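Local coordinates for nuclease-like protein (Chaetomium thermophilum, PDB 6GRC) that probably cleaves branched DNA such as Holliday junctions and 5'-flaps as a metal-dependent, structure-specific endonuclease of the XPG family, at residues D135-E140 with R150-D155; D203-C208 with L262-N267; E246-E251 with K258-E263. All coordinates share one frame; numbering follows the deposited sequence.

Contact 1: residues D135-E140 with R150-D155; sequences DAVLSE and RVTLRD
Two neighbouring parallel strands of the XPG-family nuclease core make this contact, Val137 pairing with Thr152 and Leu138 with Leu153. The short strand axes lie 4.7 Å apart and diverge by 21°. Three backbone bonds fix the register: Val137 N to Val151 O (3.2 Å), Leu153 N to Val137 O (2.7 Å) and Ser139 N to Leu153 O (2.9 Å). Beyond the last of these the strands part, and a water fills the step, donating to Ser139 O at 2.6 Å and accepting from Asp155 N at 2.8 Å. On one face of the sheet CG2 of Val137 crosses to OG1 of Thr152, 3.2 Å away. That hydroxyl stands anti to its own backbone N (chi1 -171°) and is hydrogen-bonded to Thr144. On the other face CD1 of Leu138 lies 4.0 Å from CB of Leu153, while Ala136 CB meets CG1 of Val151. The pairing brings Glu140, a magnesium and manganese ligand, next to the paired residues, two positions on from Leu138, and Ser139 touches Glu122 of the same site. Helix 121-130 covers the Val137 face through Cys125 and Glu129, and helix 18-29 reaches Leu153 through Leu21. Strand 34-37 flanks 136-138, and antiparallel strand 168-173 flanks 151-157.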
loop_
_atom_site.group_PDB
_atom_site.type_symbol
_atom_site.label_atom_id
_atom_site.label_comp_id
_atom_site.label_asym_id
_atom_site.label_seq_id
_atom_site.Cartn_x
_atom_site.Cartn_y
_atom_site.Cartn_z
ATOM N N ASP A 135 8.340 2.837 -3.791
ATOM C CA ASP A 135 7.825 3.809 -4.756
ATOM C C ASP A 135 6.508 4.429 -4.316
ATOM O O ASP A 135 6.084 5.433 -4.864
ATOM C CB ASP A 135 7.591 3.112 -6.094
ATOM C CG ASP A 135 8.837 2.454 -6.626
ATOM O OD1 ASP A 135 9.808 3.204 -6.916
ATOM O OD2 ASP A 135 8.837 1.205 -6.775
ATOM N N ALA A 136 5.840 3.801 -3.362
ATOM C CA ALA A 136 4.564 4.292 -2.846
ATOM C C ALA A 136 4.305 3.645 -1.504
ATOM O O ALA A 136 4.929 2.634 -1.170
ATOM C CB ALA A 136 3.448 3.940 -3.812
ATOM N N VAL A 137 3.398 4.228 -0.731
ATOM C CA VAL A 137 2.977 3.640 0.535
ATOM C C VAL A 137 1.498 3.325 0.457
ATOM O O VAL A 137 0.748 4.014 -0.226
ATOM C CB VAL A 137 3.279 4.541 1.759
ATOM C CG1 VAL A 137 4.669 5.143 1.659
ATOM C CG2 VAL A 137 2.262 5.655 1.892
ATOM N N LEU A 138 1.108 2.249 1.131
ATOM C CA LEU A 138 -0.277 1.835 1.258
ATOM C C LEU A 138 -0.579 1.864 2.757
ATOM O O LEU A 138 0.018 1.138 3.553
ATOM C CB LEU A 138 -0.493 0.434 0.657
ATOM C CG LEU A 138 -1.840 -0.228 0.977
ATOM C CD1 LEU A 138 -3.011 0.690 0.648
ATOM C CD2 LEU A 138 -1.964 -1.550 0.251
ATOM N N SER A 139 -1.478 2.757 3.130
ATOM C CA SER A 139 -1.713 3.091 4.514
ATOM C C SER A 139 -3.201 3.324 4.744
ATOM O O SER A 139 -4.003 3.316 3.802
ATOM C CB SER A 139 -0.940 4.348 4.875
ATOM O OG SER A 139 -0.878 4.494 6.287
ATOM N N GLU A 140 -3.579 3.539 5.997
ATOM C CA GLU A 140 -4.995 3.658 6.305
ATOM C C GLU A 140 -5.572 5.035 5.969
ATOM O O GLU A 140 -6.769 5.155 5.776
ATOM C CB GLU A 140 -5.304 3.209 7.740
ATOM C CG GLU A 140 -4.751 4.057 8.875
ATOM C CD GLU A 140 -4.744 3.295 10.198
ATOM O OE1 GLU A 140 -5.771 2.648 10.524
ATOM O OE2 GLU A 140 -3.716 3.348 10.912
ATOM N N ARG A 150 4.944 10.988 -1.006
ATOM C CA ARG A 150 4.556 11.662 -2.249
ATOM C C ARG A 150 3.423 10.926 -2.976
ATOM O O ARG A 150 2.452 11.546 -3.419
ATOM C CB ARG A 150 5.771 11.833 -3.157
ATOM C CG ARG A 150 6.817 12.773 -2.568
ATOM C CD ARG A 150 7.945 13.109 -3.544
ATOM N NE ARG A 150 8.815 11.956 -3.805
ATOM C CZ ARG A 150 9.754 11.495 -2.974
ATOM N NH1 ARG A 150 9.982 12.081 -1.800
ATOM N NH2 ARG A 150 10.477 10.432 -3.322
ATOM N N VAL A 151 3.549 9.614 -3.110
ATOM C CA VAL A 151 2.443 8.799 -3.602
ATOM C C VAL A 151 1.937 7.932 -2.465
ATOM O O VAL A 151 2.691 7.117 -1.915
ATOM C CB VAL A 151 2.856 7.902 -4.772
ATOM C CG1 VAL A 151 1.647 7.135 -5.297
ATOM C CG2 VAL A 151 3.487 8.748 -5.871
ATOM N N THR A 152 0.673 8.124 -2.102
ATOM C CA THR A 152 0.098 7.402 -0.977
ATOM C C THR A 152 -1.248 6.776 -1.375
ATOM O O THR A 152 -2.078 7.420 -1.996
ATOM C CB THR A 152 0.041 8.295 0.289
ATOM O OG1 THR A 152 -0.337 7.507 1.419
ATOM C CG2 THR A 152 -0.915 9.438 0.125
ATOM N N LEU A 153 -1.393 5.487 -1.078
ATOM C CA LEU A 153 -2.566 4.689 -1.440
ATOM C C LEU A 153 -3.339 4.294 -0.179
ATOM O O LEU A 153 -2.747 4.053 0.897
ATOM C CB LEU A 153 -2.154 3.417 -2.190
ATOM C CG LEU A 153 -1.026 3.544 -3.226
ATOM C CD1 LEU A 153 -0.688 2.203 -3.864
ATOM C CD2 LEU A 153 -1.388 4.570 -4.295
ATOM N N ARG A 154 -4.661 4.243 -0.307
ATOM C CA ARG A 154 -5.509 3.777 0.783
ATOM C C ARG A 154 -6.692 2.967 0.249
ATOM O O ARG A 154 -7.018 3.032 -0.934
ATOM C CB ARG A 154 -6.008 4.958 1.616
ATOM C CG ARG A 154 -6.888 5.926 0.843
ATOM C CD ARG A 154 -7.359 7.070 1.708
ATOM N NE ARG A 154 -8.232 7.965 0.952
ATOM C CZ ARG A 154 -9.548 8.098 1.126
ATOM N NH1 ARG A 154 -10.208 7.395 2.034
ATOM N NH2 ARG A 154 -10.217 8.964 0.364
ATOM N N ASP A 155 -7.317 2.195 1.133
ATOM C CA ASP A 155 -8.585 1.541 0.841
ATOM C C ASP A 155 -8.413 0.541 -0.305
ATOM O O ASP A 155 -9.035 0.653 -1.357
ATOM C CB ASP A 155 -9.665 2.592 0.547
ATOM C CG ASP A 155 -11.035 1.991 0.332
ATOM O OD1 ASP A 155 -11.313 0.880 0.835
ATOM O OD2 ASP A 155 -11.847 2.645 -0.344
HETATM O O HOH W 1 -6.083 1.728 3.574
#

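Contact 2: residues D203-C208 with L262-N267; sequences DGIPGC and LEIPEN. With nucleotides of chain C.
Ile205 and Leu262 cross at about a right angle, with CG2 of the isoleucine 3.8 Å from CG of the leucine. Ile205 holds CG2 anti to its backbone N and CG1 beside that N (chi1 -64°), which divides its branches: CG2 goes to Leu262, while CG1 lies against Pro265 CD and CD1 against Ile264 CG1. Leu262 forks in turn. Its CD1 lies 3.6 Å from Pro206 O and equally near Gly207 C, and its CD2 meets CB of Cys208. The two proline rings approach tip to tip, Pro206 CD lying 4.1 Å from Pro265 CD. CG of Pro265 sits 3.5 Å from Gly204 O. Asp203 and Asn267 cross with carboxylate and amide planes 64° apart; Asp203 OD2 comes within 2.7 Å of Asn267 ND2, but the angle is too poor for a hydrogen bond, and OD2 has a weak one from Asn270 instead.

Residues Ile205 to Cys208 form a type II turn, closed by Cys208 N on Ile205 O, in the loop between helices 191-196 and 210-219, consistent with the H3TH (helix-three-turn-helix) DNA-binding region of this family. Gly207 has a positive phi (85°), and a CB there would come 3.3 Å from CD1 of Leu262. Gly207 O lies 3.3 Å from C4' of DA9 of chain C. With no hydrogen bond between 203-208 and 262-267, the fit rests mainly on van der Waals packing of apolar side chains against each other and against backbone carbonyls, while Gly207 N, on the turn, is left to bind a DNA phosphate.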
loop_
_atom_site.group_PDB
_atom_site.type_symbol
_atom_site.label_atom_id
_atom_site.label_comp_id
_atom_site.label_asym_id
_atom_site.label_seq_id
_atom_site.Cartn_x
_atom_site.Cartn_y
_atom_site.Cartn_z
ATOM N N ASP A 203 -2.459 21.137 23.161
ATOM C CA ASP A 203 -2.321 22.561 22.847
ATOM C C ASP A 203 -2.777 22.909 21.431
ATOM O O ASP A 203 -2.171 23.758 20.771
ATOM C CB ASP A 203 -0.881 23.027 23.076
ATOM C CG ASP A 203 -0.387 22.720 24.479
ATOM O OD1 ASP A 203 -1.158 22.930 25.445
ATOM O OD2 ASP A 203 0.776 22.279 24.612
ATOM N N GLY A 204 -3.840 22.238 20.976
ATOM C CA GLY A 204 -4.575 22.641 19.781
ATOM C C GLY A 204 -5.552 23.740 20.164
ATOM O O GLY A 204 -5.809 23.965 21.352
ATOM N N ILE A 205 -6.087 24.436 19.162
ATOM C CA ILE A 205 -6.997 25.557 19.405
ATOM C C ILE A 205 -8.444 25.049 19.475
ATOM O O ILE A 205 -8.976 24.546 18.487
ATOM C CB ILE A 205 -6.844 26.669 18.338
ATOM C CG1 ILE A 205 -5.436 27.279 18.404
ATOM C CG2 ILE A 205 -7.869 27.775 18.560
ATOM C CD1 ILE A 205 -4.975 27.904 17.105
ATOM N N PRO A 206 -9.078 25.164 20.657
ATOM C CA PRO A 206 -10.490 24.797 20.753
ATOM C C PRO A 206 -11.331 25.654 19.822
ATOM O O PRO A 206 -11.108 26.856 19.735
ATOM C CB PRO A 206 -10.854 25.117 22.213
ATOM C CG PRO A 206 -9.558 25.293 22.935
ATOM C CD PRO A 206 -8.564 25.740 21.914
ATOM N N GLY A 207 -12.269 25.036 19.115
ATOM C CA GLY A 207 -13.158 25.767 18.221
ATOM C C GLY A 207 -12.588 26.008 16.836
ATOM O O GLY A 207 -13.294 26.497 15.955
ATOM N N CYS A 208 -11.316 25.674 16.642
ATOM C CA CYS A 208 -10.661 25.813 15.356
ATOM C C CYS A 208 -10.623 24.448 14.687
ATOM O O CYS A 208 -10.044 23.494 15.217
ATOM C CB CYS A 208 -9.239 26.355 15.532
ATOM S SG CYS A 208 -8.301 26.541 14.000
ATOM N N LEU A 262 -12.059 32.883 19.333
ATOM C CA LEU A 262 -11.048 31.838 19.229
ATOM C C LEU A 262 -9.903 32.176 20.188
ATOM O O LEU A 262 -9.168 33.149 19.980
ATOM C CB LEU A 262 -10.566 31.709 17.783
ATOM C CG LEU A 262 -10.405 30.299 17.225
ATOM C CD1 LEU A 262 -11.679 29.480 17.387
ATOM C CD2 LEU A 262 -9.990 30.366 15.760
ATOM N N GLU A 263 -9.796 31.387 21.260
ATOM C CA GLU A 263 -8.811 31.625 22.322
ATOM C C GLU A 263 -7.663 30.640 22.166
ATOM O O GLU A 263 -7.886 29.431 22.098
ATOM C CB GLU A 263 -9.457 31.488 23.709
ATOM C CG GLU A 263 -9.148 32.662 24.650
ATOM C CD GLU A 263 -9.753 33.984 24.175
ATOM O OE1 GLU A 263 -10.993 34.037 23.993
ATOM O OE2 GLU A 263 -8.988 34.964 23.991
ATOM N N ILE A 264 -6.441 31.168 22.115
ATOM C CA ILE A 264 -5.258 30.382 21.789
ATOM C C ILE A 264 -4.501 30.039 23.071
ATOM O O ILE A 264 -4.027 30.946 23.756
ATOM C CB ILE A 264 -4.315 31.129 20.815
ATOM C CG1 ILE A 264 -5.009 31.408 19.473
ATOM C CG2 ILE A 264 -3.067 30.296 20.535
ATOM C CD1 ILE A 264 -6.125 32.425 19.511
ATOM N N PRO A 265 -4.381 28.729 23.397
ATOM C CA PRO A 265 -3.635 28.299 24.584
ATOM C C PRO A 265 -2.236 28.900 24.643
ATOM O O PRO A 265 -1.594 29.053 23.606
ATOM C CB PRO A 265 -3.542 26.780 24.411
ATOM C CG PRO A 265 -4.710 26.411 23.565
ATOM C CD PRO A 265 -4.970 27.588 22.669
ATOM N N GLU A 266 -1.773 29.240 25.843
ATOM C CA GLU A 266 -0.428 29.798 26.038
ATOM C C GLU A 266 0.655 28.912 25.419
ATOM O O GLU A 266 1.622 29.402 24.831
ATOM C CB GLU A 266 -0.156 29.982 27.536
ATOM C CG GLU A 266 1.245 30.469 27.889
ATOM C CD GLU A 266 1.587 31.803 27.250
ATOM O OE1 GLU A 266 0.862 32.788 27.502
ATOM O OE2 GLU A 266 2.585 31.862 26.499
ATOM N N ASN A 267 0.473 27.606 25.554
ATOM C CA ASN A 267 1.463 26.626 25.141
ATOM C C ASN A 267 1.463 26.332 23.613
ATOM O O ASN A 267 2.390 25.700 23.111
ATOM C CB ASN A 267 1.249 25.347 25.964
ATOM C CG ASN A 267 2.497 24.485 26.063
ATOM O OD1 ASN A 267 3.606 24.919 25.731
ATOM N ND2 ASN A 267 2.324 23.251 26.533
ATOM P P DA C 9 -14.489 24.124 10.789
ATOM O OP1 DA C 9 -13.055 24.466 10.633
ATOM O OP2 DA C 9 -15.102 23.089 9.900
ATOM O "O5'" DA C 9 -14.801 23.702 12.296
ATOM C "C5'" DA C 9 -14.844 24.694 13.351
ATOM C "C4'" DA C 9 -15.219 24.074 14.678
ATOM O "O4'" DA C 9 -16.624 23.739 14.706
ATOM C "C3'" DA C 9 -14.496 22.784 15.045
ATOM O "O3'" DA C 9 -14.395 22.736 16.468
ATOM C "C2'" DA C 9 -15.424 21.708 14.509
ATOM C "C1'" DA C 9 -16.800 22.324 14.714
ATOM N N9 DA C 9 -17.808 22.006 13.705
ATOM C C8 DA C 9 -17.682 21.887 12.343
ATOM N N7 DA C 9 -18.814 21.641 11.727
ATOM C C5 DA C 9 -19.750 21.609 12.751
ATOM C C6 DA C 9 -21.138 21.392 12.760
ATOM N N6 DA C 9 -21.855 21.155 11.660
ATOM N N1 DA C 9 -21.773 21.429 13.951
ATOM C C2 DA C 9 -21.052 21.669 15.057
ATOM N N3 DA C 9 -19.743 21.886 15.178
ATOM C C4 DA C 9 -19.146 21.843 13.974
#

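Contact 3: residues E246-E251 with K258-E263; sequences ELRTNE and KHKALE. With nucleotides of chain B.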
loop_
_atom_site.group_PDB
_atom_site.type_symbol
_atom_site.label_atom_id
_atom_site.label_comp_id
_atom_site.label_asym_id
_atom_site.label_seq_id
_atom_site.Cartn_x
_atom_site.Cartn_y
_atom_site.Cartn_z
ATOM N N GLU A 246 -4.089 38.631 13.071
ATOM C CA GLU A 246 -4.774 38.386 11.815
ATOM C C GLU A 246 -6.122 37.699 12.029
ATOM O O GLU A 246 -7.087 38.005 11.333
ATOM C CB GLU A 246 -3.878 37.534 10.920
ATOM C CG GLU A 246 -4.435 37.256 9.535
ATOM C CD GLU A 246 -4.654 38.510 8.707
ATOM O OE1 GLU A 246 -3.895 39.497 8.885
ATOM O OE2 GLU A 246 -5.600 38.492 7.877
ATOM N N LEU A 247 -6.176 36.769 12.982
ATOM C CA LEU A 247 -7.423 36.098 13.357
ATOM C C LEU A 247 -8.429 37.079 13.959
ATOM O O LEU A 247 -9.622 37.006 13.667
ATOM C CB LEU A 247 -7.153 34.965 14.355
ATOM C CG LEU A 247 -6.629 33.646 13.773
ATOM C CD1 LEU A 247 -6.031 32.776 14.868
ATOM C CD2 LEU A 247 -7.727 32.889 13.046
ATOM N N ARG A 248 -7.943 37.991 14.797
ATOM C CA ARG A 248 -8.813 38.940 15.480
ATOM C C ARG A 248 -9.430 39.962 14.522
ATOM O O ARG A 248 -10.635 40.197 14.568
ATOM C CB ARG A 248 -8.050 39.666 16.595
ATOM C CG ARG A 248 -7.593 38.761 17.736
ATOM C CD ARG A 248 -8.762 38.305 18.592
ATOM N NE ARG A 248 -8.348 37.524 19.765
ATOM C CZ ARG A 248 -8.189 36.196 19.803
ATOM N NH1 ARG A 248 -8.387 35.433 18.722
ATOM N NH2 ARG A 248 -7.817 35.619 20.944
ATOM N N THR A 249 -8.603 40.554 13.657
ATOM C CA THR A 249 -9.036 41.659 12.785
ATOM C C THR A 249 -9.267 41.280 11.310
ATOM O O THR A 249 -9.958 42.003 10.589
ATOM C CB THR A 249 -8.021 42.830 12.824
ATOM O OG1 THR A 249 -6.826 42.461 12.124
ATOM C CG2 THR A 249 -7.674 43.213 14.264
ATOM N N ASN A 250 -8.692 40.165 10.867
ATOM C CA ASN A 250 -8.724 39.779 9.451
ATOM C C ASN A 250 -8.326 40.945 8.539
ATOM O O ASN A 250 -8.956 41.185 7.504
ATOM C CB ASN A 250 -10.111 39.239 9.067
ATOM C CG ASN A 250 -10.066 38.328 7.848
ATOM O OD1 ASN A 250 -9.009 37.784 7.489
ATOM N ND2 ASN A 250 -11.220 38.143 7.209
ATOM N N GLU A 251 -7.265 41.652 8.930
ATOM C CA GLU A 251 -6.796 42.836 8.207
ATOM C C GLU A 251 -6.373 42.460 6.788
ATOM O O GLU A 251 -6.831 43.066 5.823
ATOM C CB GLU A 251 -5.635 43.495 8.955
ATOM C CG GLU A 251 -5.157 44.805 8.345
ATOM C CD GLU A 251 -4.272 45.609 9.286
ATOM O OE1 GLU A 251 -3.644 45.005 10.181
ATOM O OE2 GLU A 251 -4.201 46.844 9.128
ATOM N N LYS A 258 -13.772 37.276 11.033
ATOM C CA LYS A 258 -12.927 37.526 12.170
ATOM C C LYS A 258 -13.155 36.440 13.184
ATOM O O LYS A 258 -14.204 35.860 13.230
ATOM C CB LYS A 258 -13.279 38.855 12.800
ATOM C CG LYS A 258 -13.428 39.992 11.821
ATOM C CD LYS A 258 -12.884 41.276 12.412
ATOM C CE LYS A 258 -13.985 42.144 12.984
ATOM N NZ LYS A 258 -13.837 43.562 12.561
ATOM N N HIS A 259 -12.194 36.207 14.053
ATOM C CA HIS A 259 -12.325 35.114 15.030
ATOM C C HIS A 259 -11.881 35.516 16.439
ATOM O O HIS A 259 -10.883 35.015 16.954
ATOM C CB HIS A 259 -11.540 33.897 14.543
ATOM C CG HIS A 259 -12.072 33.307 13.275
ATOM N ND1 HIS A 259 -13.115 32.407 13.256
ATOM C CD2 HIS A 259 -11.708 33.487 11.986
ATOM C CE1 HIS A 259 -13.372 32.064 12.008
ATOM N NE2 HIS A 259 -12.532 32.704 11.218
ATOM N N LYS A 260 -12.648 36.410 17.064
ATOM C CA LYS A 260 -12.275 36.989 18.361
ATOM C C LYS A 260 -12.523 36.046 19.540
ATOM O O LYS A 260 -11.822 36.115 20.550
ATOM C CB LYS A 260 -12.983 38.330 18.587
ATOM C CG LYS A 260 -12.352 39.178 19.689
ATOM C CD LYS A 260 -11.883 40.544 19.193
ATOM C CE LYS A 260 -13.030 41.486 18.864
ATOM N NZ LYS A 260 -13.632 42.122 20.072
ATOM N N ALA A 261 -13.514 35.169 19.408
ATOM C CA ALA A 261 -13.800 34.163 20.432
ATOM C C ALA A 261 -12.723 33.084 20.462
ATOM O O ALA A 261 -12.496 32.451 21.488
ATOM C CB ALA A 261 -15.168 33.534 20.195
ATOM N N LEU A 262 -12.059 32.883 19.333
ATOM C CA LEU A 262 -11.048 31.838 19.229
ATOM C C LEU A 262 -9.903 32.176 20.188
ATOM O O LEU A 262 -9.168 33.149 19.980
ATOM C CB LEU A 262 -10.566 31.709 17.783
ATOM C CG LEU A 262 -10.405 30.299 17.225
ATOM C CD1 LEU A 262 -11.679 29.480 17.387
ATOM C CD2 LEU A 262 -9.990 30.366 15.760
ATOM N N GLU A 263 -9.796 31.387 21.260
ATOM C CA GLU A 263 -8.811 31.625 22.322
ATOM C C GLU A 263 -7.663 30.640 22.166
ATOM O O GLU A 263 -7.886 29.431 22.098
ATOM C CB GLU A 263 -9.457 31.488 23.709
ATOM C CG GLU A 263 -9.148 32.662 24.650
ATOM C CD GLU A 263 -9.753 33.984 24.175
ATOM O OE1 GLU A 263 -10.993 34.037 23.993
ATOM O OE2 GLU A 263 -8.988 34.964 23.991
ATOM P P DT B 12 -16.850 35.161 17.073
ATOM O OP1 DT B 12 -15.370 35.266 17.011
ATOM O OP2 DT B 12 -17.594 35.817 18.180
ATOM O "O5'" DT B 12 -17.438 35.692 15.694
ATOM C "C5'" DT B 12 -17.299 34.917 14.491
ATOM C "C4'" DT B 12 -18.198 35.447 13.398
ATOM O "O4'" DT B 12 -19.526 34.913 13.555
ATOM C "C3'" DT B 12 -18.347 36.970 13.341
ATOM O "O3'" DT B 12 -17.511 37.381 12.250
ATOM C "C2'" DT B 12 -19.853 37.209 13.238
ATOM C "C1'" DT B 12 -20.470 35.828 13.031
ATOM N N1 DT B 12 -21.773 35.545 13.689
ATOM C C2 DT B 12 -22.830 35.090 12.926
ATOM O O2 DT B 12 -22.782 34.983 11.712
ATOM N N3 DT B 12 -23.964 34.787 13.640
ATOM C C4 DT B 12 -24.136 34.868 15.010
ATOM O O4 DT B 12 -25.218 34.568 15.510
ATOM C C5 DT B 12 -22.976 35.319 15.751
ATOM C C7 DT B 12 -23.070 35.437 17.239
ATOM C C6 DT B 12 -21.865 35.616 15.065
ATOM P P DG B 13 -17.370 38.912 11.837
ATOM O OP1 DG B 13 -16.216 39.037 10.920
ATOM O OP2 DG B 13 -17.419 39.735 13.071
ATOM O "O5'" DG B 13 -18.686 39.157 10.977
ATOM C "C5'" DG B 13 -18.999 38.355 9.824
ATOM C "C4'" DG B 13 -20.358 38.735 9.284
ATOM O "O4'" DG B 13 -21.394 38.229 10.166
ATOM C "C3'" DG B 13 -20.625 40.241 9.145
ATOM O "O3'" DG B 13 -21.357 40.471 7.934
ATOM C "C2'" DG B 13 -21.489 40.561 10.352
ATOM C "C1'" DG B 13 -22.304 39.284 10.466
ATOM N N9 DG B 13 -22.904 39.007 11.769
ATOM C C8 DG B 13 -22.392 39.301 13.010
ATOM N N7 DG B 13 -23.165 38.913 13.988
ATOM C C5 DG B 13 -24.258 38.337 13.355
ATOM C C6 DG B 13 -25.429 37.747 13.896
ATOM O O6 DG B 13 -25.739 37.602 15.083
ATOM N N1 DG B 13 -26.282 37.290 12.898
ATOM C C2 DG B 13 -26.040 37.387 11.548
ATOM N N2 DG B 13 -26.982 36.882 10.741
ATOM N N3 DG B 13 -24.954 37.939 11.030
ATOM C C4 DG B 13 -24.110 38.383 11.984
#
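Arg248 turns its CB away from 258-263, yet its chain bends at chi2 (-72°) and swings back over Lys260. Arg248 CD lies 3.8 Å from Lys260 CA, and farther out Lys260 O sits 3.7 Å above the guanidinium plane, over its centre. Near that plane, at the edge, Leu262 O receives two weak hydrogen bonds, 2.7 Å from Arg248 NH1 and 3.0 Å from Arg248 NH2. Arg248 NH2 also forms a long salt bridge to Glu263 OE2 at 3.3 Å, the two planar groups being turned 70° apart. With an alanine in place of Arg248, Leu262 O would lose its two weak donors, and Glu263 would probably be left without its cationic mate and the loop less firmly held. Helix 233-249 ends here, Asn250 following it with positive phi, and the returning loop is joined to it by His259 N on Leu247 O (2.7 Å). That loop's outer side grips a DNA backbone: Lys258 N donates to OP1 of DG13 of chain B at 3.0 Å, and Ala261 N to OP1 of DT12 of chain B, also at 3.0 Å. Beneath, CD2 of Leu247 packs against Leu262 CD2 and obliquely on the His259 ring, with Val212 of helix 210-219 alongside both.

Following the chain from the N terminus, contact 1 comes first: it closes a nine-residue loop that holds the metal ligands Asp141 and Asp143, and it is complete before the other two begin. Contact 2 then opens at 203-208 and closes 54 residues later, spanning helices 210-219, 221-226 and 233-249. Contact 3 starts inside that span, at the end of helix 233-249, and closes a six-residue loop; it thus nests within the span of contact 2 and ends on the same stretch, the two sharing Leu262 and Glu263. Their centres are about 12 Å apart, whereas contact 1's centre lies about 32 Å from that of contact 2, separating the nuclease sheet from the DNA-holding helical region.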